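Local structure of rhamnonate dehydratase (Gibberella zeae PH-1, 3FXG) at residues L164-T169 / P342-L347; D293-D298 / V320-H325. The protein probably catalyses the magnesium-dependent dehydration of L-rhamnonate to a 2-keto-3-deoxy sugar acid. All blocks are in the same frame, centred on the assembly; numbering follows the deposited sequence.

Interaction 1 (L164-T169 / P342-L347); sequences LDFYCT and PFQEYL
Thr169 and Glu345 meet where two parallel strands, 164-169 and 344-347, close the modified TIM barrel of the enolase superfamily, first strand against last. Thr169 OG1 donates to Glu345 OE2 at 2.6 Å, meeting the anti lone pair of that oxygen. On the same face of the sheet, the Tyr167 ring lies over the Glu345 backbone. Glu345 CA is 4.0 Å from the ring centroid, offset toward the rim. With CG set between the backbone N and the carbonyl carbon (chi1 69°), the Tyr167 ring is carried over to Glu345, where Tyr167 OH is 3.3 Å from Glu345 CB. Phe343 CD1 comes to the edge of the same ring, 3.9 Å from Tyr167 CD2. The other face of the sheet carries Phe166, Gln344 and Tyr346. Gln344 CB stands over the centre of the Phe166 ring, 3.9 Å from the centroid. Tyr346 CB touches Phe166 CD1 at 3.7 Å. Four backbone hydrogen bonds alternate between the strands. The one from Thr169 N to Tyr346 O is nearly straight at 176°. Beside Pro342 a water continues the pairing: it accepts from Asp165 N at 2.8 Å and donates to Pro342 O.

Residues beyond the pair hold the polar ends. Helix 329-335 packs on the Gln344 and Tyr346 side. Lys185 forms a salt bridge with Glu345 OE2 and a hydrogen bond with Tyr167 OH, while Ala326 N donates to Glu345 OE1.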
ATOM      1  N   LEU A 164       2.786 -41.829   6.126  1.00 16.20           N
ATOM      2  CA  LEU A 164       3.526 -40.579   6.269  1.00 18.13           C
ATOM      3  C   LEU A 164       4.843 -40.712   5.515  1.00 16.48           C
ATOM      4  O   LEU A 164       5.681 -41.539   5.874  1.00 17.11           O
ATOM      5  CB  LEU A 164       3.818 -40.300   7.745  1.00 19.79           C
ATOM      6  CG  LEU A 164       3.413 -38.943   8.331  1.00 25.46           C
ATOM      7  CD1 LEU A 164       4.028 -38.809   9.720  1.00 24.48           C
ATOM      8  CD2 LEU A 164       3.885 -37.805   7.437  1.00 24.44           C
ATOM      9  N   ASP A 165       5.020 -39.905   4.473  1.00 16.62           N
ATOM     10  CA  ASP A 165       6.245 -39.936   3.678  1.00 17.86           C
ATOM     11  C   ASP A 165       7.285 -38.956   4.222  1.00 18.21           C
ATOM     12  O   ASP A 165       6.958 -37.823   4.585  1.00 18.70           O
ATOM     13  CB  ASP A 165       5.931 -39.620   2.214  1.00 19.61           C
ATOM     14  CG  ASP A 165       5.064 -40.682   1.568  1.00 24.41           C
ATOM     15  OD1 ASP A 165       5.458 -41.868   1.600  1.00 24.91           O
ATOM     16  OD2 ASP A 165       3.991 -40.338   1.032  1.00 27.39           O
ATOM     17  N   PHE A 166       8.536 -39.404   4.271  1.00 16.28           N
ATOM     18  CA  PHE A 166       9.636 -38.600   4.795  1.00 15.24           C
ATOM     19  C   PHE A 166      10.689 -38.221   3.767  1.00 15.47           C
ATOM     20  O   PHE A 166      10.885 -38.909   2.765  1.00 15.19           O
ATOM     21  CB  PHE A 166      10.401 -39.364   5.884  1.00 13.76           C
ATOM     22  CG  PHE A 166       9.629 -39.608   7.147  1.00 14.19           C
ATOM     23  CD1 PHE A 166      10.114 -39.130   8.363  1.00 13.46           C
ATOM     24  CD2 PHE A 166       8.464 -40.370   7.143  1.00 14.96           C
ATOM     25  CE1 PHE A 166       9.452 -39.413   9.556  1.00 17.23           C
ATOM     26  CE2 PHE A 166       7.794 -40.656   8.332  1.00 13.76           C
ATOM     27  CZ  PHE A 166       8.289 -40.177   9.541  1.00 15.70           C
ATOM     28  N   TYR A 167      11.380 -37.121   4.048  1.00 14.07           N
ATOM     29  CA  TYR A 167      12.505 -36.699   3.234  1.00 14.90           C
ATOM     30  C   TYR A 167      13.619 -36.797   4.277  1.00 15.38           C
ATOM     31  O   TYR A 167      13.354 -36.713   5.475  1.00 15.60           O
ATOM     32  CB  TYR A 167      12.322 -35.275   2.682  1.00 14.75           C
ATOM     33  CG  TYR A 167      12.365 -34.142   3.679  1.00 16.42           C
ATOM     34  CD1 TYR A 167      13.581 -33.615   4.115  1.00 14.80           C
ATOM     35  CD2 TYR A 167      11.187 -33.550   4.137  1.00 14.33           C
ATOM     36  CE1 TYR A 167      13.622 -32.520   4.974  1.00 15.62           C
ATOM     37  CE2 TYR A 167      11.218 -32.457   4.996  1.00 16.32           C
ATOM     38  CZ  TYR A 167      12.438 -31.945   5.408  1.00 16.61           C
ATOM     39  OH  TYR A 167      12.474 -30.850   6.240  1.00 16.70           O
ATOM     40  N   CYS A 168      14.853 -37.005   3.845  1.00 15.20           N
ATOM     41  CA  CYS A 168      15.938 -37.172   4.798  1.00 16.08           C
ATOM     42  C   CYS A 168      16.918 -36.010   4.835  1.00 15.26           C
ATOM     43  O   CYS A 168      17.443 -35.601   3.797  1.00 14.80           O
ATOM     44  CB  CYS A 168      16.686 -38.471   4.482  1.00 16.97           C
ATOM     45  SG  CYS A 168      17.990 -38.900   5.644  1.00 20.34           S
ATOM     46  N   THR A 169      17.158 -35.487   6.034  1.00 14.47           N
ATOM     47  CA  THR A 169      18.094 -34.380   6.219  1.00 15.56           C
ATOM     48  C   THR A 169      19.441 -34.950   6.647  1.00 14.47           C
ATOM     49  O   THR A 169      19.544 -35.623   7.673  1.00 15.81           O
ATOM     50  CB  THR A 169      17.606 -33.394   7.299  1.00 15.12           C
ATOM     51  OG1 THR A 169      16.313 -32.894   6.937  1.00 15.41           O
ATOM     52  CG2 THR A 169      18.575 -32.227   7.437  1.00 16.28           C
ATOM     53  N   PRO A 342       1.548 -32.314   4.626  1.00 14.42           N
ATOM     54  CA  PRO A 342       1.937 -33.236   3.549  1.00 14.53           C
ATOM     55  C   PRO A 342       3.004 -34.302   3.770  1.00 15.55           C
ATOM     56  O   PRO A 342       2.904 -35.400   3.223  1.00 13.49           O
ATOM     57  CB  PRO A 342       2.309 -32.287   2.415  1.00 15.52           C
ATOM     58  CG  PRO A 342       2.933 -31.154   3.141  1.00 15.89           C
ATOM     59  CD  PRO A 342       1.962 -30.937   4.290  1.00 15.67           C
ATOM     60  N   PHE A 343       4.034 -33.985   4.539  1.00 14.18           N
ATOM     61  CA  PHE A 343       5.088 -34.957   4.771  1.00 14.57           C
ATOM     62  C   PHE A 343       5.875 -34.637   6.020  1.00 14.03           C
ATOM     63  O   PHE A 343       5.564 -33.688   6.738  1.00 15.99           O
ATOM     64  CB  PHE A 343       6.006 -35.041   3.550  1.00 13.60           C
ATOM     65  CG  PHE A 343       6.381 -33.704   2.977  1.00 13.88           C
ATOM     66  CD1 PHE A 343       7.368 -32.927   3.572  1.00 15.06           C
ATOM     67  CD2 PHE A 343       5.732 -33.215   1.849  1.00 15.23           C
ATOM     68  CE1 PHE A 343       7.704 -31.676   3.049  1.00 15.08           C
ATOM     69  CE2 PHE A 343       6.061 -31.965   1.319  1.00 16.83           C
ATOM     70  CZ  PHE A 343       7.050 -31.196   1.926  1.00 13.31           C
ATOM     71  N   GLN A 344       6.907 -35.431   6.267  1.00 15.72           N
ATOM     72  CA  GLN A 344       7.705 -35.277   7.466  1.00 16.24           C
ATOM     73  C   GLN A 344       9.207 -35.298   7.231  1.00 17.19           C
ATOM     74  O   GLN A 344       9.698 -35.906   6.283  1.00 15.30           O
ATOM     75  CB  GLN A 344       7.334 -36.397   8.441  1.00 16.18           C
ATOM     76  CG  GLN A 344       8.242 -36.498   9.637  1.00 17.59           C
ATOM     77  CD  GLN A 344       7.730 -35.727  10.821  1.00 16.72           C
ATOM     78  OE1 GLN A 344       8.502 -35.313  11.681  1.00 19.50           O
ATOM     79  NE2 GLN A 344       6.418 -35.546  10.887  1.00 14.72           N
ATOM     80  N   GLU A 345       9.931 -34.629   8.119  1.00 17.71           N
ATOM     81  CA  GLU A 345      11.378 -34.597   8.041  1.00 16.83           C
ATOM     82  C   GLU A 345      11.969 -35.606   9.017  1.00 16.94           C
ATOM     83  O   GLU A 345      11.421 -35.841  10.095  1.00 14.69           O
ATOM     84  CB  GLU A 345      11.918 -33.215   8.409  1.00 19.15           C
ATOM     85  CG  GLU A 345      13.411 -33.229   8.731  1.00 17.64           C
ATOM     86  CD  GLU A 345      13.951 -31.885   9.188  1.00 19.15           C
ATOM     87  OE1 GLU A 345      13.277 -31.214   9.996  1.00 20.93           O
ATOM     88  OE2 GLU A 345      15.062 -31.509   8.751  1.00 14.30           O
ATOM     89  N   TYR A 346      13.074 -36.217   8.621  1.00 17.35           N
ATOM     90  CA  TYR A 346      13.780 -37.123   9.506  1.00 19.93           C
ATOM     91  C   TYR A 346      15.227 -36.679   9.446  1.00 21.34           C
ATOM     92  O   TYR A 346      15.847 -36.697   8.382  1.00 19.89           O
ATOM     93  CB  TYR A 346      13.687 -38.582   9.076  1.00 21.16           C
ATOM     94  CG  TYR A 346      14.030 -39.487  10.236  1.00 26.00           C
ATOM     95  CD1 TYR A 346      13.092 -39.739  11.237  1.00 28.92           C
ATOM     96  CD2 TYR A 346      15.310 -40.020  10.383  1.00 26.82           C
ATOM     97  CE1 TYR A 346      13.412 -40.495  12.358  1.00 30.56           C
ATOM     98  CE2 TYR A 346      15.649 -40.779  11.508  1.00 28.42           C
ATOM     99  CZ  TYR A 346      14.689 -41.011  12.489  1.00 31.65           C
ATOM    100  OH  TYR A 346      14.987 -41.756  13.606  1.00 33.89           O
ATOM    101  N   LEU A 347      15.745 -36.248  10.588  1.00 23.44           N
ATOM    102  CA  LEU A 347      17.118 -35.780  10.678  1.00 27.04           C
ATOM    103  C   LEU A 347      18.023 -36.989  10.868  1.00 28.09           C
ATOM    104  O   LEU A 347      18.022 -37.603  11.933  1.00 29.52           O
ATOM    105  CB  LEU A 347      17.250 -34.811  11.858  1.00 28.45           C
ATOM    106  CG  LEU A 347      18.536 -34.001  12.042  1.00 29.72           C
ATOM    107  CD1 LEU A 347      18.329 -32.977  13.153  1.00 29.66           C
ATOM    108  CD2 LEU A 347      19.697 -34.924  12.373  1.00 31.81           C
TER
HETATM  109  O   HOH W   1       3.078 -38.005   3.854  1.00 22.23           O

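Interaction 2 (D293-D298 / V320-H325)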
ATOM      1  N   ASP A 293       6.841 -20.847   1.400  1.00 13.34           N
ATOM      2  CA  ASP A 293       6.109 -21.979   0.843  1.00 13.49           C
ATOM      3  C   ASP A 293       5.798 -23.051   1.872  1.00 13.08           C
ATOM      4  O   ASP A 293       4.860 -23.833   1.700  1.00 13.43           O
ATOM      5  CB  ASP A 293       6.914 -22.573  -0.304  1.00 13.60           C
ATOM      6  CG  ASP A 293       7.164 -21.564  -1.394  1.00 14.01           C
ATOM      7  OD1 ASP A 293       6.365 -21.515  -2.350  1.00 15.64           O
ATOM      8  OD2 ASP A 293       8.143 -20.801  -1.277  1.00 13.65           O
ATOM      9  N   ILE A 294       6.590 -23.081   2.938  1.00 10.96           N
ATOM     10  CA  ILE A 294       6.400 -24.049   4.012  1.00 12.14           C
ATOM     11  C   ILE A 294       6.879 -23.462   5.335  1.00 11.61           C
ATOM     12  O   ILE A 294       7.933 -22.830   5.387  1.00 12.23           O
ATOM     13  CB  ILE A 294       7.222 -25.341   3.773  1.00 12.20           C
ATOM     14  CG1 ILE A 294       6.854 -25.975   2.434  1.00 14.90           C
ATOM     15  CG2 ILE A 294       6.969 -26.340   4.904  1.00 13.58           C
ATOM     16  CD1 ILE A 294       7.666 -27.223   2.122  1.00 15.44           C
ATOM     17  N   ILE A 295       6.105 -23.648   6.401  1.00 12.30           N
ATOM     18  CA  ILE A 295       6.547 -23.176   7.706  1.00 12.91           C
ATOM     19  C   ILE A 295       6.926 -24.440   8.467  1.00 13.61           C
ATOM     20  O   ILE A 295       6.263 -25.474   8.340  1.00 14.52           O
ATOM     21  CB  ILE A 295       5.465 -22.346   8.440  1.00 14.06           C
ATOM     22  CG1 ILE A 295       4.200 -23.167   8.674  1.00 14.54           C
ATOM     23  CG2 ILE A 295       5.160 -21.093   7.622  1.00 13.84           C
ATOM     24  CD1 ILE A 295       3.171 -22.433   9.529  1.00 14.93           C
ATOM     25  N   GLN A 296       7.995 -24.360   9.254  1.00 13.20           N
ATOM     26  CA  GLN A 296       8.517 -25.537   9.937  1.00 13.91           C
ATOM     27  C   GLN A 296       8.786 -25.423  11.433  1.00 13.61           C
ATOM     28  O   GLN A 296       9.940 -25.413  11.865  1.00 14.92           O
ATOM     29  CB  GLN A 296       9.806 -25.950   9.226  1.00 13.38           C
ATOM     30  CG  GLN A 296       9.645 -26.041   7.708  1.00 13.92           C
ATOM     31  CD  GLN A 296      10.974 -26.049   6.968  1.00 17.12           C
ATOM     32  OE1 GLN A 296      11.753 -25.096   7.054  1.00 15.68           O
ATOM     33  NE2 GLN A 296      11.234 -27.124   6.230  1.00 16.22           N
ATOM     34  N   PRO A 297       7.729 -25.356  12.248  1.00 13.87           N
ATOM     35  CA  PRO A 297       7.951 -25.249  13.690  1.00 13.26           C
ATOM     36  C   PRO A 297       8.441 -26.567  14.271  1.00 13.99           C
ATOM     37  O   PRO A 297       8.219 -27.629  13.685  1.00 12.59           O
ATOM     38  CB  PRO A 297       6.568 -24.886  14.219  1.00 13.68           C
ATOM     39  CG  PRO A 297       5.667 -25.633  13.297  1.00 15.25           C
ATOM     40  CD  PRO A 297       6.290 -25.362  11.936  1.00 15.53           C
ATOM     41  N   ASP A 298       9.120 -26.491  15.410  1.00 13.87           N
ATOM     42  CA  ASP A 298       9.580 -27.688  16.106  1.00 15.09           C
ATOM     43  C   ASP A 298       8.564 -27.817  17.237  1.00 15.10           C
ATOM     44  O   ASP A 298       8.397 -26.891  18.029  1.00 14.13           O
ATOM     45  CB  ASP A 298      10.990 -27.495  16.674  1.00 16.56           C
ATOM     46  CG  ASP A 298      11.524 -28.753  17.336  1.00 18.62           C
ATOM     47  OD1 ASP A 298      10.904 -29.220  18.314  1.00 18.03           O
ATOM     48  OD2 ASP A 298      12.559 -29.282  16.877  1.00 23.35           O
ATOM     49  N   VAL A 320      -1.184 -23.036   3.388  1.00 10.27           N
ATOM     50  CA  VAL A 320       0.264 -23.054   3.554  1.00 10.83           C
ATOM     51  C   VAL A 320       0.590 -24.338   4.310  1.00 11.98           C
ATOM     52  O   VAL A 320       0.109 -24.551   5.422  1.00 11.15           O
ATOM     53  CB  VAL A 320       0.770 -21.846   4.374  1.00 11.85           C
ATOM     54  CG1 VAL A 320       2.243 -22.037   4.730  1.00 11.73           C
ATOM     55  CG2 VAL A 320       0.595 -20.560   3.573  1.00 10.93           C
ATOM     56  N   PRO A 321       1.398 -25.222   3.706  1.00 12.19           N
ATOM     57  CA  PRO A 321       1.732 -26.464   4.402  1.00 12.22           C
ATOM     58  C   PRO A 321       2.611 -26.263   5.629  1.00 12.88           C
ATOM     59  O   PRO A 321       3.432 -25.344   5.683  1.00 10.65           O
ATOM     60  CB  PRO A 321       2.425 -27.293   3.322  1.00 14.33           C
ATOM     61  CG  PRO A 321       3.064 -26.255   2.458  1.00 16.38           C
ATOM     62  CD  PRO A 321       1.984 -25.199   2.353  1.00 12.44           C
ATOM     63  N   VAL A 322       2.414 -27.133   6.615  1.00 11.66           N
ATOM     64  CA  VAL A 322       3.189 -27.110   7.845  1.00 11.77           C
ATOM     65  C   VAL A 322       3.952 -28.430   7.888  1.00 12.86           C
ATOM     66  O   VAL A 322       3.345 -29.498   7.900  1.00 12.56           O
ATOM     67  CB  VAL A 322       2.277 -27.027   9.096  1.00 11.87           C
ATOM     68  CG1 VAL A 322       3.128 -27.045  10.354  1.00 12.84           C
ATOM     69  CG2 VAL A 322       1.433 -25.757   9.055  1.00 11.16           C
ATOM     70  N   VAL A 323       5.279 -28.348   7.879  1.00 12.31           N
ATOM     71  CA  VAL A 323       6.135 -29.530   7.937  1.00 13.34           C
ATOM     72  C   VAL A 323       7.097 -29.263   9.090  1.00 14.28           C
ATOM     73  O   VAL A 323       8.150 -28.660   8.904  1.00 14.59           O
ATOM     74  CB  VAL A 323       6.936 -29.714   6.629  1.00 13.99           C
ATOM     75  CG1 VAL A 323       7.820 -30.957   6.723  1.00 12.83           C
ATOM     76  CG2 VAL A 323       5.981 -29.834   5.445  1.00 13.49           C
ATOM     77  N   PRO A 324       6.730 -29.695  10.306  1.00 16.11           N
ATOM     78  CA  PRO A 324       7.570 -29.485  11.485  1.00 16.45           C
ATOM     79  C   PRO A 324       9.001 -29.993  11.380  1.00 17.26           C
ATOM     80  O   PRO A 324       9.311 -30.880  10.584  1.00 15.21           O
ATOM     81  CB  PRO A 324       6.773 -30.156  12.607  1.00 18.76           C
ATOM     82  CG  PRO A 324       5.951 -31.175  11.895  1.00 18.86           C
ATOM     83  CD  PRO A 324       5.522 -30.462  10.651  1.00 17.09           C
ATOM     84  N   HIS A 325       9.868 -29.400  12.189  1.00 19.89           N
ATOM     85  CA  HIS A 325      11.281 -29.751  12.224  1.00 23.03           C
ATOM     86  C   HIS A 325      11.517 -31.002  13.061  1.00 24.69           C
ATOM     87  O   HIS A 325      11.306 -30.986  14.273  1.00 26.25           O
ATOM     88  CB  HIS A 325      12.076 -28.565  12.787  1.00 24.61           C
ATOM     89  CG  HIS A 325      13.484 -28.899  13.169  1.00 25.34           C
ATOM     90  ND1 HIS A 325      13.806 -29.513  14.361  1.00 26.91           N
ATOM     91  CD2 HIS A 325      14.655 -28.707  12.515  1.00 26.51           C
ATOM     92  CE1 HIS A 325      15.115 -29.684  14.425  1.00 26.85           C
ATOM     93  NE2 HIS A 325      15.654 -29.204  13.318  1.00 26.85           N
TER
HETATM   94  O   HOH W   2      10.790 -29.521   7.793  1.00 22.76           O
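His325 and Asp298 pair through their side chains at the ends of two neighbouring barrel segments. They occupy the positions of the sixth and seventh strands of the enolase-superfamily barrel, an arrangement consistent with the His-Asp pair of mandelate racemase relatives. Both side chains reach out with CG anti to the backbone N (chi1 167° for His325, -177° for Asp298). They cross obliquely, with imidazole and carboxylate planes 35° apart. His325 ND1 donates to Asp298 OD2 at 2.8 Å, on the anti side of the carboxylate and somewhat out of its plane. Tyr28 OH also binds OD2, and Met300 N binds OD1, so both carboxylate oxygens are held. The Tyr28 ring meets the imidazole edge-to-face.

Toward the starts of both segments the contact is aliphatic. Pro297 and Val322 cross at about a right angle, with Pro297 CD 3.9 Å from Val322 CG1. Ile295 CD1 lies against Val322 CG2 at 3.8 Å, and Ile295 also packs against Val311 and Ala315 of helix 305-316. Ile294 points to the other side, where its CG2 meets Val323 CG2 at 3.7 Å. Ile294 CG1 touches Pro321 CG, the two side chains again crossing at about a right angle.

The backbones are bridged only at Ile295 and Val322. Ile295 N binds Pro321 O, and Val323 N binds Ile295 O. Beyond the bridge His325 N donates to Pro297 O at 2.8 Å, from well above the carbonyl plane.

In the fold
Interaction 2 is nested inside the chain loop closed by interaction 1, and both belong to one barrel. Their centres are 11 Å apart. Segments 320-325 and 342-347 touch directly: Glu345 OE1 lies 3.3 Å from His325 CA, and Phe343 CE1 lies 3.5 Å from Val323 CG2. Both contacts lie beside the magnesium site of Asp222, Glu248 and Glu275. The His325 side chain is about 4 Å from the metal, and that of Glu345 about 5 Å. Gln296 also ties interaction 2 to the site: its OE1 is hydrogen-bonded to Thr272 OG1, and its NE2 binds Glu248 OE1. Tyr167 OH of interaction 1 packs 3.9 Å from Gln296 NE2.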